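Local coordinates for UPF0678 fatty acid-binding protein-like protein ERS007657_00996 (Mycobacterium tuberculosis, PDB 6R3W) that binds heme b with its ferric iron in a cleft of a ten-stranded beta-barrel, and probably isomerises peroxynitrite to nitrate, detoxifying reactive nitrogen species, at residues Tyr70-Val73 with Val79-Val82; Leu81-Ala84 with Thr90-Glu93; Gly95-Thr100 with Ile104-Ser109; Gly114-Ala119 with Lys123-Leu128; Ser142-Ala147 with Leu152-Ala157. All coordinates share one frame; numbering follows the deposited sequence.

Contact 1 (Tyr70-Val73 with Val79-Val82)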
# COMPACT_ATOMS: atom_id res chain seq x y z
N TYR A 70 7.71 4.28 3.54
CA TYR A 70 8.69 3.23 3.87
C TYR A 70 7.97 1.99 4.35
O TYR A 70 6.97 2.09 5.08
CB TYR A 70 9.68 3.75 4.92
CG TYR A 70 10.29 5.07 4.54
CD1 TYR A 70 11.36 5.14 3.67
CD2 TYR A 70 9.76 6.26 5.01
CE1 TYR A 70 11.86 6.35 3.23
CE2 TYR A 70 10.28 7.48 4.63
CZ TYR A 70 11.32 7.53 3.73
OH TYR A 70 11.83 8.75 3.37
N LEU A 71 8.50 0.83 3.98
CA LEU A 71 8.08 -0.46 4.54
C LEU A 71 9.24 -0.99 5.37
O LEU A 71 10.23 -1.44 4.81
CB LEU A 71 7.68 -1.40 3.40
CG LEU A 71 7.10 -2.75 3.82
CD1 LEU A 71 5.87 -2.59 4.70
CD2 LEU A 71 6.76 -3.58 2.61
N ARG A 72 9.11 -0.89 6.68
CA ARG A 72 10.13 -1.32 7.65
C ARG A 72 9.88 -2.79 8.00
O ARG A 72 8.72 -3.18 8.20
CB ARG A 72 10.04 -0.49 8.93
CG ARG A 72 10.43 0.96 8.75
CD ARG A 72 9.85 1.92 9.79
NE ARG A 72 9.94 1.43 11.16
CZ ARG A 72 10.97 1.59 11.98
NH1 ARG A 72 12.10 2.17 11.58
NH2 ARG A 72 10.87 1.13 13.21
N VAL A 73 10.94 -3.54 8.19
CA VAL A 73 10.83 -4.87 8.82
C VAL A 73 11.19 -4.74 10.30
O VAL A 73 12.32 -4.33 10.61
CB VAL A 73 11.69 -5.91 8.07
CG1 VAL A 73 11.78 -7.21 8.84
CG2 VAL A 73 11.13 -6.16 6.68
N VAL A 79 6.07 -6.16 9.86
CA VAL A 79 6.19 -4.95 9.01
C VAL A 79 5.51 -3.76 9.68
O VAL A 79 4.43 -3.90 10.27
CB VAL A 79 5.65 -5.18 7.58
CG1 VAL A 79 6.70 -5.81 6.69
CG2 VAL A 79 4.38 -6.00 7.55
N GLU A 80 6.09 -2.60 9.44
CA GLU A 80 5.50 -1.27 9.69
C GLU A 80 5.53 -0.51 8.36
O GLU A 80 6.63 -0.24 7.86
CB GLU A 80 6.25 -0.51 10.80
CG GLU A 80 6.19 -1.16 12.17
CD GLU A 80 7.27 -0.73 13.12
OE1 GLU A 80 8.18 -0.00 12.69
OE2 GLU A 80 7.18 -1.08 14.33
N LEU A 81 4.36 -0.16 7.83
CA LEU A 81 4.21 0.64 6.59
C LEU A 81 3.88 2.06 7.00
O LEU A 81 2.89 2.28 7.70
CB LEU A 81 3.10 0.04 5.72
CG LEU A 81 2.78 0.80 4.43
CD1 LEU A 81 3.98 0.80 3.47
CD2 LEU A 81 1.57 0.18 3.76
N VAL A 82 4.75 2.98 6.63
CA VAL A 82 4.74 4.38 7.11
C VAL A 82 4.53 5.29 5.90
O VAL A 82 5.41 5.29 5.03
CB VAL A 82 6.06 4.69 7.82
CG1 VAL A 82 6.07 6.08 8.40
CG2 VAL A 82 6.39 3.66 8.90
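R72 and E80 face each other as a hydrogen-bonded antiparallel pair, and their side chains meet again beyond the backbone in a salt bridge. The R72 chain is bent at chi3 (45°), which brings the guanidinium side-on to the acid. R72 NE lies 2.7 Å from E80 OE1, nearly along the C-O axis, while R72 NH2 reaches the same OE1 at 3.0 Å on its syn side. The guanidinium and carboxylate planes are only 12° apart, so one oxygen takes two nearly in-plane N-H groups. Long charged side chains suit this outward face, which also carries Y70 and V82; V82 CG2 touches the aliphatic R72 CD at 4.0 Å.

On the inward face the side chains of L71, V73, V79 and L81 contribute to the apolar lining of the barrel. The CD1 methyl of L71 sits 3.9 Å from V79 CB, diagonally across the ladder, and 4.0 Å from CB of L81, its direct partner. Its reach follows from CG standing anti to the backbone N (chi1 -175°). Y70 and V82 exchange two backbone hydrogen bonds, as do R72 and E80.

A disulfide between C74 and C78 ties the turn of this hairpin. Strand 48-57 flanks 70-73, with the F48 ring almost perpendicular to that of Y70, and strand 89-100 flanks 79-82. Inside the barrel, L108 of strand 103-118 packs on V79 and L81.

Contact 2 (Leu81-Ala84 with Thr90-Glu93)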
# COMPACT_ATOMS: atom_id res chain seq x y z
N LEU A 81 4.36 -0.16 7.83
CA LEU A 81 4.21 0.64 6.59
C LEU A 81 3.88 2.06 7.00
O LEU A 81 2.89 2.28 7.70
CB LEU A 81 3.10 0.04 5.72
CG LEU A 81 2.78 0.80 4.43
CD1 LEU A 81 3.98 0.80 3.47
CD2 LEU A 81 1.57 0.18 3.76
N VAL A 82 4.75 2.98 6.63
CA VAL A 82 4.74 4.38 7.11
C VAL A 82 4.53 5.29 5.90
O VAL A 82 5.41 5.29 5.03
CB VAL A 82 6.06 4.69 7.82
CG1 VAL A 82 6.07 6.08 8.40
CG2 VAL A 82 6.39 3.66 8.90
N LEU A 83 3.40 5.97 5.82
CA LEU A 83 3.02 6.67 4.57
C LEU A 83 2.52 8.09 4.84
O LEU A 83 1.81 8.34 5.82
CB LEU A 83 1.92 5.92 3.83
CG LEU A 83 2.28 4.53 3.31
CD1 LEU A 83 1.04 3.89 2.70
CD2 LEU A 83 3.42 4.60 2.30
N ALA A 84 2.83 8.96 3.89
CA ALA A 84 2.20 10.28 3.69
C ALA A 84 1.29 10.24 2.47
O ALA A 84 1.63 9.58 1.45
CB ALA A 84 3.27 11.32 3.51
N THR A 90 -1.64 11.07 7.25
CA THR A 90 -0.54 10.12 7.46
C THR A 90 -1.10 8.79 7.95
O THR A 90 -2.21 8.76 8.54
CB THR A 90 0.48 10.66 8.47
OG1 THR A 90 -0.23 10.88 9.70
CG2 THR A 90 1.16 11.92 7.98
N GLU A 91 -0.34 7.73 7.75
CA GLU A 91 -0.80 6.34 7.98
C GLU A 91 0.40 5.55 8.51
O GLU A 91 1.46 5.56 7.85
CB GLU A 91 -1.40 5.79 6.64
CG GLU A 91 -1.71 4.31 6.60
CD GLU A 91 -2.18 3.83 5.25
OE1 GLU A 91 -2.10 4.61 4.25
OE2 GLU A 91 -2.52 2.61 5.13
N ILE A 92 0.23 4.79 9.59
CA ILE A 92 1.13 3.69 9.96
C ILE A 92 0.32 2.43 10.06
O ILE A 92 -0.62 2.37 10.88
CB ILE A 92 1.90 3.97 11.25
CG1 ILE A 92 2.67 5.28 11.17
CG2 ILE A 92 2.80 2.78 11.55
CD1 ILE A 92 3.44 5.63 12.45
N GLU A 93 0.60 1.47 9.18
CA GLU A 93 -0.05 0.15 9.28
C GLU A 93 0.97 -0.84 9.80
O GLU A 93 2.15 -0.77 9.43
CB GLU A 93 -0.54 -0.32 7.93
CG GLU A 93 -1.59 0.57 7.32
CD GLU A 93 -2.54 -0.14 6.38
OE1 GLU A 93 -2.66 -1.40 6.49
OE2 GLU A 93 -3.28 0.59 5.66
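L81 with E93 and L83 with E91 are hydrogen-bonded pairs of a regular antiparallel ladder, its strands 171° apart in direction, and each pair exchanges two N-H...O=C bonds. Three of the four bonds are 2.8 Å long, among them L83 N to E91 O; the fourth, E91 N to L83 O, stretches to 3.0 Å. Between these pairs the alpha carbon of I92 lies 3.2 Å from L81 O, a C-H...O contact.

The two faces differ sharply. Outward, V82 and I92 meet loosely, CG1 to CG1 at 4.5 Å, and beta-branched residues suit the extended chain there. Inward, L83 and E91 lie side by side, pointing the same way. E91 keeps CG opposite the backbone N (chi1 170°) and stays extended beyond it, which lays its carboxylate along the leucine, with OE1 3.6 Å from L83 CD1. E93 stands beside L81 at its root, CB to CB 4.3 Å, and then leads away from that strand.

Two buried acids among leucines need compensation, and R130 of strand 125-135 forms salt bridges with both, while H85 also bonds to E91 OE1. These partners probably offset the cost of burying the two carboxylates near the cofactor, the side chain of E91 lying about 5 Å from the heme at the nearest atoms.

Contact 3 (Gly95-Thr100 with Ile104-Ser109)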
# COMPACT_ATOMS: atom_id res chain seq x y z
N GLY A 95 1.77 -5.05 10.74
CA GLY A 95 1.30 -6.42 10.51
C GLY A 95 2.41 -7.39 10.28
O GLY A 95 3.51 -7.24 10.87
N THR A 96 2.12 -8.40 9.49
CA THR A 96 2.96 -9.59 9.35
C THR A 96 3.02 -10.01 7.88
O THR A 96 2.20 -9.58 7.08
CB THR A 96 2.46 -10.73 10.24
OG1 THR A 96 1.15 -11.09 9.81
CG2 THR A 96 2.46 -10.35 11.70
N TYR A 97 3.93 -10.91 7.59
CA TYR A 97 3.96 -11.56 6.28
C TYR A 97 4.45 -12.99 6.40
O TYR A 97 5.06 -13.38 7.42
CB TYR A 97 4.82 -10.76 5.30
CG TYR A 97 6.25 -10.61 5.72
CD1 TYR A 97 7.20 -11.58 5.41
CD2 TYR A 97 6.66 -9.51 6.44
CE1 TYR A 97 8.52 -11.45 5.81
CE2 TYR A 97 7.99 -9.33 6.79
CZ TYR A 97 8.92 -10.32 6.50
OH TYR A 97 10.20 -10.19 6.95
N SER A 98 4.18 -13.74 5.35
CA SER A 98 4.62 -15.13 5.19
C SER A 98 5.09 -15.35 3.77
O SER A 98 4.62 -14.67 2.85
CB SER A 98 3.53 -16.09 5.53
OG SER A 98 2.48 -15.98 4.59
N VAL A 99 6.05 -16.24 3.63
CA VAL A 99 6.58 -16.70 2.33
C VAL A 99 6.14 -18.13 2.11
O VAL A 99 6.44 -19.00 2.97
CB VAL A 99 8.11 -16.59 2.29
CG1 VAL A 99 8.68 -17.12 0.98
CG2 VAL A 99 8.60 -15.17 2.54
N THR A 100 5.45 -18.37 1.00
CA THR A 100 5.07 -19.73 0.56
C THR A 100 5.58 -19.93 -0.87
O THR A 100 4.89 -19.53 -1.81
CB THR A 100 3.56 -19.96 0.70
OG1 THR A 100 3.14 -19.54 2.00
CG2 THR A 100 3.16 -21.40 0.51
N ILE A 104 4.36 -14.24 -1.57
CA ILE A 104 4.46 -13.47 -0.32
C ILE A 104 3.08 -12.92 -0.03
O ILE A 104 2.52 -12.27 -0.90
CB ILE A 104 5.49 -12.33 -0.42
CG1 ILE A 104 6.88 -12.85 -0.74
CG2 ILE A 104 5.49 -11.48 0.84
CD1 ILE A 104 7.81 -11.79 -1.28
N GLU A 105 2.60 -13.10 1.19
CA GLU A 105 1.34 -12.51 1.66
C GLU A 105 1.67 -11.56 2.80
O GLU A 105 2.24 -12.01 3.80
CB GLU A 105 0.35 -13.59 2.06
CG GLU A 105 -0.11 -14.41 0.89
CD GLU A 105 -0.89 -15.65 1.25
OE1 GLU A 105 -0.28 -16.59 1.81
OE2 GLU A 105 -2.07 -15.71 0.90
N LEU A 106 1.28 -10.29 2.65
CA LEU A 106 1.43 -9.29 3.72
C LEU A 106 0.04 -8.86 4.18
O LEU A 106 -0.84 -8.59 3.33
CB LEU A 106 2.21 -8.07 3.22
CG LEU A 106 3.60 -8.33 2.69
CD1 LEU A 106 3.60 -8.27 1.17
CD2 LEU A 106 4.56 -7.31 3.26
N GLU A 107 -0.15 -8.80 5.48
CA GLU A 107 -1.40 -8.33 6.09
C GLU A 107 -1.06 -7.21 7.06
O GLU A 107 -0.29 -7.45 7.99
CB GLU A 107 -2.11 -9.48 6.80
CG GLU A 107 -2.61 -10.57 5.86
CD GLU A 107 -3.68 -10.12 4.88
OE1 GLU A 107 -4.38 -9.17 5.19
OE2 GLU A 107 -3.90 -10.83 3.87
N LEU A 108 -1.62 -6.03 6.85
CA LEU A 108 -1.30 -4.85 7.68
C LEU A 108 -2.57 -4.11 8.04
O LEU A 108 -3.55 -4.20 7.30
CB LEU A 108 -0.37 -3.89 6.94
CG LEU A 108 0.92 -4.47 6.39
CD1 LEU A 108 0.75 -4.84 4.95
CD2 LEU A 108 2.05 -3.48 6.60
N SER A 109 -2.52 -3.34 9.11
CA SER A 109 -3.66 -2.51 9.50
C SER A 109 -3.20 -1.37 10.41
O SER A 109 -2.34 -1.61 11.28
CB SER A 109 -4.71 -3.34 10.20
OG SER A 109 -5.80 -2.55 10.64
O HOH W 1 -0.90 -9.41 10.53
O HOH W 2 2.59 -16.82 1.78
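Within the beta-hairpin made by strands 89-100 and 103-118, Y97 and L106 oppose each other as a non-hydrogen-bonded pair. Y97 CB rests 3.8 Å from L106 CG, a purely aliphatic touch. The tyrosine holds CG between its backbone N and carbonyl carbon (chi1 60°), and the far end of the ring leads away from 104-109, while L106 CD2 stays obliquely near its root; the hydroxyl is hydrogen-bonded to the backbone of G77, and the ring's flank packs on V79. Next along the same face V99 and I104 meet more loosely, their branched chains suited to a strand.

G95 opens the ladder opposite L108. G95 CA makes a C-H...O contact with E107 O at 3.2 Å; the side on which a CB would stand is occupied by this carbonyl, which suits a residue without one. T96 with E107 and S98 with E105 carry the backbone bonds, the straightest running from E107 N to T96 O at 2.9 Å. As neighbours in an up-and-down barrel, these strands turn L106, L108 and I104 inward and place small hydroxyls and acids on the other surface.

That surface is wetted. One water binds T96 OG1 at 2.7 Å and donates to E107 O over 3.3 Å. A second joins three side chains, lying 2.9 Å from S98 OG and 2.8 Å from T100 OG1, and also bonding to E105 OE1. S131 OG holds the far end of E107 through its OE2.

Contact 4 (Gly114-Ala119 with Lys123-Leu128). With HEM (protoporphyrin IX containing Fe), chain B.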
# COMPACT_ATOMS: atom_id res chain seq x y z
N GLY A 114 -1.17 0.63 14.87
CA GLY A 114 -0.78 1.66 13.91
C GLY A 114 -1.43 2.99 14.24
O GLY A 114 -1.75 3.22 15.40
N SER A 115 -1.49 3.87 13.26
CA SER A 115 -1.75 5.32 13.45
C SER A 115 -2.45 5.87 12.22
O SER A 115 -2.10 5.42 11.10
CB SER A 115 -0.45 6.06 13.70
OG SER A 115 -0.69 7.44 13.82
N ILE A 116 -3.32 6.85 12.40
CA ILE A 116 -3.70 7.80 11.34
C ILE A 116 -3.53 9.21 11.88
O ILE A 116 -3.94 9.46 13.04
CB ILE A 116 -5.13 7.51 10.87
CG1 ILE A 116 -5.15 6.21 10.06
CG2 ILE A 116 -5.70 8.69 10.10
CD1 ILE A 116 -6.51 5.73 9.71
N GLY A 117 -2.97 10.08 11.08
CA GLY A 117 -2.98 11.51 11.37
C GLY A 117 -3.78 12.27 10.35
O GLY A 117 -3.69 11.95 9.15
N LEU A 118 -4.57 13.23 10.80
CA LEU A 118 -5.42 14.04 9.92
C LEU A 118 -5.01 15.50 10.04
O LEU A 118 -5.09 16.06 11.16
CB LEU A 118 -6.87 13.85 10.33
CG LEU A 118 -7.41 12.43 10.34
CD1 LEU A 118 -8.84 12.43 10.85
CD2 LEU A 118 -7.33 11.80 8.96
N ALA A 119 -4.71 16.13 8.92
CA ALA A 119 -4.49 17.58 8.92
C ALA A 119 -5.82 18.26 9.21
O ALA A 119 -6.89 17.65 9.07
CB ALA A 119 -3.95 18.03 7.59
N LYS A 123 -10.24 14.91 5.18
CA LYS A 123 -11.42 14.07 5.45
C LYS A 123 -11.14 13.15 6.64
O LYS A 123 -9.99 12.77 6.87
CB LYS A 123 -11.76 13.24 4.21
CG LYS A 123 -12.03 14.04 2.95
CD LYS A 123 -13.37 14.68 2.94
CE LYS A 123 -13.71 15.30 1.59
NZ LYS A 123 -13.81 14.29 0.52
N GLU A 124 -12.20 12.70 7.29
CA GLU A 124 -12.08 11.91 8.54
C GLU A 124 -11.94 10.42 8.20
O GLU A 124 -12.93 9.69 8.18
CB GLU A 124 -13.25 12.15 9.48
CG GLU A 124 -13.40 13.59 9.90
CD GLU A 124 -14.41 14.37 9.11
OE1 GLU A 124 -14.79 13.88 8.00
OE2 GLU A 124 -14.72 15.49 9.51
N VAL A 125 -10.71 9.97 8.09
CA VAL A 125 -10.33 8.55 7.97
C VAL A 125 -9.88 8.06 9.34
O VAL A 125 -9.05 8.74 9.98
CB VAL A 125 -9.22 8.39 6.93
CG1 VAL A 125 -8.80 6.94 6.82
CG2 VAL A 125 -9.64 8.94 5.57
N THR A 126 -10.41 6.93 9.79
CA THR A 126 -10.05 6.40 11.11
C THR A 126 -9.40 5.03 11.07
O THR A 126 -8.80 4.67 12.07
CB THR A 126 -11.25 6.42 12.07
OG1 THR A 126 -12.27 5.54 11.60
CG2 THR A 126 -11.79 7.81 12.27
N ALA A 127 -9.57 4.25 10.00
CA ALA A 127 -8.81 2.98 9.90
C ALA A 127 -8.54 2.63 8.45
O ALA A 127 -9.40 2.90 7.59
CB ALA A 127 -9.51 1.84 10.61
N LEU A 128 -7.42 1.97 8.23
CA LEU A 128 -7.03 1.41 6.92
C LEU A 128 -6.44 0.03 7.13
O LEU A 128 -5.59 -0.13 8.03
CB LEU A 128 -6.02 2.33 6.24
CG LEU A 128 -6.56 3.70 5.87
CD1 LEU A 128 -5.43 4.69 5.62
CD2 LEU A 128 -7.49 3.63 4.67
CHA HEM B . -12.60 9.21 -2.25
CHB HEM B . -9.52 7.44 -5.48
CHC HEM B . -6.61 5.87 -1.91
CHD HEM B . -9.49 8.09 1.32
C1A HEM B . -12.00 8.86 -3.43
C2A HEM B . -12.50 9.22 -4.73
C3A HEM B . -11.62 8.72 -5.63
C4A HEM B . -10.60 8.05 -4.90
CMA HEM B . -11.68 8.89 -7.12
CAA HEM B . -13.75 10.01 -5.01
CBA HEM B . -13.42 11.40 -5.53
CGA HEM B . -12.66 12.17 -4.50
O1A HEM B . -11.52 12.61 -4.77
O2A HEM B . -13.19 12.41 -3.39
C1B HEM B . -8.48 6.80 -4.78
C2B HEM B . -7.37 6.17 -5.41
C3B HEM B . -6.55 5.68 -4.41
C4B HEM B . -7.18 6.10 -3.14
CMB HEM B . -7.14 6.06 -6.90
CAB HEM B . -5.31 4.88 -4.49
CBB HEM B . -5.09 4.04 -5.47
C1C HEM B . -7.12 6.38 -0.71
C2C HEM B . -6.52 6.24 0.56
C3C HEM B . -7.30 6.93 1.45
C4C HEM B . -8.45 7.41 0.73
CMC HEM B . -5.26 5.48 0.82
CAC HEM B . -7.05 7.22 2.88
CBC HEM B . -5.85 7.59 3.33
C1D HEM B . -10.60 8.52 0.61
C2D HEM B . -11.72 9.23 1.24
C3D HEM B . -12.57 9.55 0.26
C4D HEM B . -12.00 9.01 -0.99
CMD HEM B . -11.84 9.61 2.69
CAD HEM B . -13.62 10.62 0.36
CBD HEM B . -14.93 10.03 0.65
CGD HEM B . -15.97 11.15 0.81
O1D HEM B . -15.84 12.38 0.49
O2D HEM B . -16.96 10.81 1.29
NA HEM B . -10.81 8.16 -3.58
NB HEM B . -8.32 6.74 -3.44
NC HEM B . -8.30 7.05 -0.59
ND HEM B . -10.80 8.42 -0.75
FE HEM B . -9.64 7.55 -2.06
O HOH W 3 -8.55 9.39 -2.25
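Aliphatic packing carries this contact: L118 lays its two methyls against the backbone at K123-V125, with CD2 3.5 Å from K123 O. V125 has CG1 anti to the backbone N (chi1 178°), which leaves its other methyl, CG2, facing the heme at 3.7 Å from the CMD methyl. L128 CD1 lies at the same distance, 3.7 Å, from the vinyl carbon CBC. Apolar V125 and L128 suit the methyl and vinyl groups they meet. I116 points its CD1 toward V125 CG1 and the backbone at T126 and A127, but this holds for one of two deposited conformers and is less certain.

Hydrogen bonding between the two segments is absent. Their strand axes stay 7.2 Å apart at closest and the chains splay, 115-118 pairing with strand 89-100 and 125-128 with strand 138-147. T126 and A127 both face R146, a classic beta bulge, while the amide of L128 is taken by the T110 hydroxyl.

One polar interaction reaches the cofactor. K123 starts away from 114-119, and bends at chi2 and chi4 bring NZ to 2.8 Å from the propionate oxygen O1D, where it donates a hydrogen bond.

Heme is thus met here according to its own polarity, methyl and vinyl groups by V125 and L128, carboxylate by K123. The ammonium probably offsets the propionate's charge at the exposed mouth, with T29 giving the heme a further hydrogen bond.

Contact 5 (Ser142-Ala147 with Leu152-Ala157). With HEM (protoporphyrin IX containing Fe), chain B.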
# COMPACT_ATOMS: atom_id res chain seq x y z
N SER A 142 -5.85 -5.52 -1.85
CA SER A 142 -7.10 -4.82 -1.49
C SER A 142 -6.84 -3.92 -0.30
O SER A 142 -6.00 -4.27 0.57
CB SER A 142 -8.24 -5.77 -1.25
OG SER A 142 -8.10 -6.46 -0.02
N LEU A 143 -7.54 -2.80 -0.28
CA LEU A 143 -7.48 -1.83 0.83
C LEU A 143 -8.89 -1.61 1.33
O LEU A 143 -9.78 -1.30 0.53
CB LEU A 143 -6.81 -0.53 0.37
CG LEU A 143 -6.72 0.56 1.43
CD1 LEU A 143 -5.48 1.42 1.20
CD2 LEU A 143 -7.96 1.43 1.45
N GLN A 144 -9.06 -1.79 2.62
CA GLN A 144 -10.33 -1.45 3.29
C GLN A 144 -10.15 -0.19 4.13
O GLN A 144 -9.03 0.07 4.64
CB GLN A 144 -10.83 -2.63 4.12
CG GLN A 144 -11.12 -3.86 3.29
CD GLN A 144 -12.08 -4.78 3.99
OE1 GLN A 144 -11.92 -5.07 5.18
NE2 GLN A 144 -13.04 -5.31 3.24
N MET A 145 -11.20 0.59 4.22
CA MET A 145 -11.18 1.90 4.89
C MET A 145 -12.40 2.04 5.79
O MET A 145 -13.49 1.66 5.38
CB MET A 145 -11.16 3.00 3.84
CG MET A 145 -11.18 4.38 4.41
SD MET A 145 -10.78 5.65 3.19
CE MET A 145 -12.22 5.58 2.11
N ARG A 146 -12.20 2.61 6.96
CA ARG A 146 -13.25 3.12 7.87
C ARG A 146 -13.12 4.64 7.88
O ARG A 146 -12.04 5.14 8.23
CB ARG A 146 -13.05 2.53 9.27
CG ARG A 146 -14.16 2.85 10.26
CD ARG A 146 -13.89 2.21 11.63
NE ARG A 146 -12.77 2.83 12.33
CZ ARG A 146 -11.93 2.20 13.17
NH1 ARG A 146 -11.94 0.89 13.30
NH2 ARG A 146 -11.03 2.90 13.84
N ALA A 147 -14.13 5.34 7.41
CA ALA A 147 -14.01 6.78 7.17
C ALA A 147 -15.40 7.38 7.00
O ALA A 147 -16.31 6.67 6.58
CB ALA A 147 -13.18 7.07 5.94
N LEU A 152 -15.69 -0.14 8.27
CA LEU A 152 -14.55 -0.70 7.54
C LEU A 152 -15.04 -1.54 6.37
O LEU A 152 -15.82 -2.50 6.60
CB LEU A 152 -13.72 -1.52 8.51
CG LEU A 152 -12.44 -2.14 7.93
CD1 LEU A 152 -11.38 -1.08 7.65
CD2 LEU A 152 -11.90 -3.23 8.86
N GLN A 153 -14.59 -1.24 5.17
CA GLN A 153 -15.06 -1.91 3.95
C GLN A 153 -14.12 -1.58 2.78
O GLN A 153 -13.36 -0.61 2.87
CB GLN A 153 -16.50 -1.50 3.64
CG GLN A 153 -16.65 -0.04 3.32
CD GLN A 153 -18.09 0.33 3.20
OE1 GLN A 153 -18.70 0.16 2.14
NE2 GLN A 153 -18.65 0.84 4.30
N ASP A 154 -14.27 -2.29 1.69
CA ASP A 154 -13.40 -2.06 0.51
C ASP A 154 -13.44 -0.58 0.09
O ASP A 154 -14.55 -0.02 -0.10
CB ASP A 154 -13.83 -2.92 -0.67
CG ASP A 154 -13.41 -4.37 -0.56
OD1 ASP A 154 -12.78 -4.73 0.47
OD2 ASP A 154 -13.75 -5.15 -1.47
N HIS A 155 -12.28 -0.02 -0.21
CA HIS A 155 -12.16 1.23 -1.00
C HIS A 155 -11.43 0.97 -2.30
O HIS A 155 -11.75 1.64 -3.28
CB HIS A 155 -11.48 2.37 -0.20
CG HIS A 155 -11.32 3.68 -0.93
ND1 HIS A 155 -12.34 4.25 -1.65
CD2 HIS A 155 -10.31 4.60 -0.91
CE1 HIS A 155 -11.93 5.43 -2.12
NE2 HIS A 155 -10.69 5.65 -1.71
N LEU A 156 -10.43 0.08 -2.31
CA LEU A 156 -9.57 -0.13 -3.49
C LEU A 156 -9.29 -1.61 -3.67
O LEU A 156 -9.07 -2.30 -2.66
CB LEU A 156 -8.23 0.59 -3.34
CG LEU A 156 -8.26 2.06 -2.96
CD1 LEU A 156 -6.86 2.48 -2.51
CD2 LEU A 156 -8.74 2.94 -4.11
N ALA A 157 -8.96 -1.98 -4.89
CA ALA A 157 -8.14 -3.18 -5.14
C ALA A 157 -7.50 -3.06 -6.52
O ALA A 157 -8.11 -2.46 -7.42
CB ALA A 157 -8.97 -4.42 -5.02
CHA HEM B . -12.60 9.21 -2.25
CHB HEM B . -9.52 7.44 -5.48
CHC HEM B . -6.61 5.87 -1.91
CHD HEM B . -9.49 8.09 1.32
C1A HEM B . -12.00 8.86 -3.43
C2A HEM B . -12.50 9.22 -4.73
C3A HEM B . -11.62 8.72 -5.63
C4A HEM B . -10.60 8.05 -4.90
CMA HEM B . -11.68 8.89 -7.12
CAA HEM B . -13.75 10.01 -5.01
CBA HEM B . -13.42 11.40 -5.53
CGA HEM B . -12.66 12.17 -4.50
O1A HEM B . -11.52 12.61 -4.77
O2A HEM B . -13.19 12.41 -3.39
C1B HEM B . -8.48 6.80 -4.78
C2B HEM B . -7.37 6.17 -5.41
C3B HEM B . -6.55 5.68 -4.41
C4B HEM B . -7.18 6.10 -3.14
CMB HEM B . -7.14 6.06 -6.90
CAB HEM B . -5.31 4.88 -4.49
CBB HEM B . -5.09 4.04 -5.47
C1C HEM B . -7.12 6.38 -0.71
C2C HEM B . -6.52 6.24 0.56
C3C HEM B . -7.30 6.93 1.45
C4C HEM B . -8.45 7.41 0.73
CMC HEM B . -5.26 5.48 0.82
CAC HEM B . -7.05 7.22 2.88
CBC HEM B . -5.85 7.59 3.33
C1D HEM B . -10.60 8.52 0.61
C2D HEM B . -11.72 9.23 1.24
C3D HEM B . -12.57 9.55 0.26
C4D HEM B . -12.00 9.01 -0.99
CMD HEM B . -11.84 9.61 2.69
CAD HEM B . -13.62 10.62 0.36
CBD HEM B . -14.93 10.03 0.65
CGD HEM B . -15.97 11.15 0.81
O1D HEM B . -15.84 12.38 0.49
O2D HEM B . -16.96 10.81 1.29
NA HEM B . -10.81 8.16 -3.58
NB HEM B . -8.32 6.74 -3.44
NC HEM B . -8.30 7.05 -0.59
ND HEM B . -10.80 8.42 -0.75
FE HEM B . -9.64 7.55 -2.06
O HOH W 3 -8.55 9.39 -2.25
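M145 lays its terminal methyl over one face of the H155 imidazole, CE standing 3.8 Å from the ring centroid and 16° off the normal, a CH-pi contact. L156 CD2 covers the opposite face, toward the rim. The extended chain of M145 (chi1 178°) carries SD to 3.3 Å from the heme meso carbon CHD, and the bend at chi3 (68°) swings CE over the imidazole. L156 CD1 is 3.5 Å from CHC; both residues offer apolar surface to the porphyrin.

H155 extends with CG anti to the backbone N and delivers NE2 to the iron at 2.2 Å; a water holds the other axial position. Its second nitrogen, ND1, is hydrogen-bonded to K26 O, which fixes the rotation of the ring.

The backbone sets up this placement. H155 and L156 both face L143, a classic beta bulge, and L143 O accepts from H155 N at 2.9 Å and from L156 N at 3.2 Å. The shift lets adjacent residues both serve the heme pocket. At the outer surface Q144 NE2 donates to D154 OD1 over 2.8 Å, from the anti side but out of the carboxylate plane; the bond belongs to one of two Q144 conformers and is tentative.

Held between two apolar side chains, the imidazole is restrained in rotation; the K26 bond would probably polarise it and strengthen its donation to iron.

All five contacts join neighbouring strands of one closed antiparallel barrel and follow each other along the chain. Contacts 1 and 2 share strand 78-85, with L81 and V82 in both and centres 8 Å apart; contacts 2 and 3 share strand 89-100, and contacts 3 and 4 share strand 103-118 but have centres about 22 Å apart. Contact 2 is tied to contact 4 by backbone bonds from T90 and I92 to G117 and S115. Contacts 4 and 5, centres 13 Å apart, meet through T126, A127 and R146. Contacts 1 and 5 lie on opposite sides of the chain's centre, and of the five only contacts 4 and 5 touch the heme.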